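Local structure of TTHB210-like domain-containing protein (Thermus thermophilus, 3VG8) at the interface of chains A and B. The protein is of unknown function but assembles as a homodecamer and is controlled by the sigma-E/anti-sigma-E regulatory system of Thermus thermophilus. Residues are numbered along the deposited sequence; one frame, centred on the assembly and turned at random. Chains: chain A/B, Hypothetical Protein TTHB210.

The interface of chains A and B. Residues chain A 23-25; chain B 16-18, 82, 84, 96.
A:Pro25 pushes its ring edge towards two strands of chain B, while A:Asp24 lies against the loop B:Pro16 to B:Leu18. The protein is a homodecamer; this small patch may be one of its contacts or may join two decamers. CB of A:Pro25 touches the branch methyl CG2 of B:Ile82 at 3.9 Å, the two side chains crossing at about a right angle, and lies equally near CB of B:Ser84. CG of A:Pro25 lies over one face of the B:His96 imidazole, towards its ND1–CE1 rim, 4.0 Å from CE1. On the loop side, CD of A:Pro25 meets methyl CD2 of B:Leu18 at 3.8 Å. The other methyl of B:Leu18, CD1, comes within 3.6 Å of the carbonyl O of A:Val23, so the leucine spans the chain A backbone from A:Val23 to A:Pro25. The A:Asp24 side chain points away from its own backbone N (chi1 -179°), which turns OD2 towards B:Gly17, a residue with positive phi (94°). Shortening A:Asp24 to alanine would keep CB beside the loop but would probably open a gap over the CA and carbonyl O of B:Gly17 where the carboxylate had packed. Strands 78-84 and 94-100 of chain B carry B:Ile82, B:Ser84 and B:His96 to the proline; CG2 of B:Ile82 reaches it by standing anti to the backbone N. At the loop end, OD2 of A:Asp24 stands 3.4 Å from the carbonyl O of B:Gly17.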
loop_
_atom_site.group_PDB
_atom_site.type_symbol
_atom_site.label_atom_id
_atom_site.label_comp_id
_atom_site.label_asym_id
_atom_site.label_seq_id
_atom_site.Cartn_x
_atom_site.Cartn_y
_atom_site.Cartn_z
ATOM N N VAL A 23 -3.948 9.383 34.640
ATOM C CA VAL A 23 -4.286 8.361 33.658
ATOM C C VAL A 23 -4.866 9.043 32.420
ATOM O O VAL A 23 -5.560 10.053 32.538
ATOM C CB VAL A 23 -5.329 7.354 34.185
ATOM C CG1 VAL A 23 -6.715 8.048 34.370
ATOM C CG2 VAL A 23 -5.446 6.190 33.193
ATOM N N ASP A 24 -4.549 8.511 31.241
ATOM C CA ASP A 24 -5.077 9.030 29.976
ATOM C C ASP A 24 -6.468 8.421 29.957
ATOM O O ASP A 24 -6.608 7.194 29.893
ATOM C CB ASP A 24 -4.253 8.480 28.798
ATOM C CG ASP A 24 -4.727 8.991 27.437
ATOM O OD1 ASP A 24 -5.919 9.308 27.254
ATOM O OD2 ASP A 24 -3.892 9.042 26.518
ATOM N N PRO A 25 -7.521 9.255 30.004
ATOM C CA PRO A 25 -8.869 8.672 29.998
ATOM C C PRO A 25 -9.218 7.805 28.809
ATOM O O PRO A 25 -9.998 6.879 28.943
ATOM C CB PRO A 25 -9.790 9.891 30.138
ATOM C CG PRO A 25 -8.999 10.983 29.510
ATOM C CD PRO A 25 -7.581 10.720 29.993
ATOM N N PRO B 16 2.312 10.729 29.846
ATOM C CA PRO B 16 1.961 10.145 28.551
ATOM C C PRO B 16 0.466 10.111 28.320
ATOM O O PRO B 16 -0.272 9.496 29.083
ATOM C CB PRO B 16 2.574 8.745 28.626
ATOM C CG PRO B 16 3.796 8.985 29.475
ATOM C CD PRO B 16 3.256 9.858 30.572
ATOM N N GLY B 17 0.027 10.772 27.260
ATOM C CA GLY B 17 -1.387 10.788 26.959
ATOM C C GLY B 17 -2.086 12.006 27.536
ATOM O O GLY B 17 -3.225 12.278 27.194
ATOM N N LEU B 18 -1.414 12.741 28.412
ATOM C CA LEU B 18 -2.019 13.931 28.999
ATOM C C LEU B 18 -1.191 15.168 28.747
ATOM O O LEU B 18 -1.731 16.225 28.482
ATOM C CB LEU B 18 -2.205 13.765 30.507
ATOM C CG LEU B 18 -3.292 12.795 30.965
ATOM C CD1 LEU B 18 -3.495 12.944 32.473
ATOM C CD2 LEU B 18 -4.573 13.101 30.236
ATOM N N ILE B 82 -14.289 12.914 25.583
ATOM C CA ILE B 82 -13.856 11.649 26.162
ATOM C C ILE B 82 -14.462 11.338 27.534
ATOM O O ILE B 82 -14.407 12.160 28.437
ATOM C CB ILE B 82 -12.314 11.656 26.328
ATOM C CG1 ILE B 82 -11.648 12.034 24.996
ATOM C CG2 ILE B 82 -11.815 10.302 26.883
ATOM C CD1 ILE B 82 -12.095 11.214 23.785
ATOM N N SER B 84 -14.710 9.756 31.275
ATOM C CA SER B 84 -13.726 9.446 32.319
ATOM C C SER B 84 -14.335 9.107 33.676
ATOM O O SER B 84 -15.354 9.668 34.085
ATOM C CB SER B 84 -12.769 10.613 32.537
ATOM O OG SER B 84 -11.964 10.363 33.677
ATOM N N HIS B 96 -14.556 14.825 29.297
ATOM C CA HIS B 96 -13.525 15.811 29.028
ATOM C C HIS B 96 -13.853 16.418 27.673
ATOM O O HIS B 96 -13.856 15.721 26.661
ATOM C CB HIS B 96 -12.149 15.148 28.988
ATOM C CG HIS B 96 -11.716 14.579 30.304
ATOM N ND1 HIS B 96 -10.392 14.490 30.678
ATOM C CD2 HIS B 96 -12.432 14.059 31.329
ATOM C CE1 HIS B 96 -10.312 13.940 31.878
ATOM N NE2 HIS B 96 -11.536 13.668 32.295
#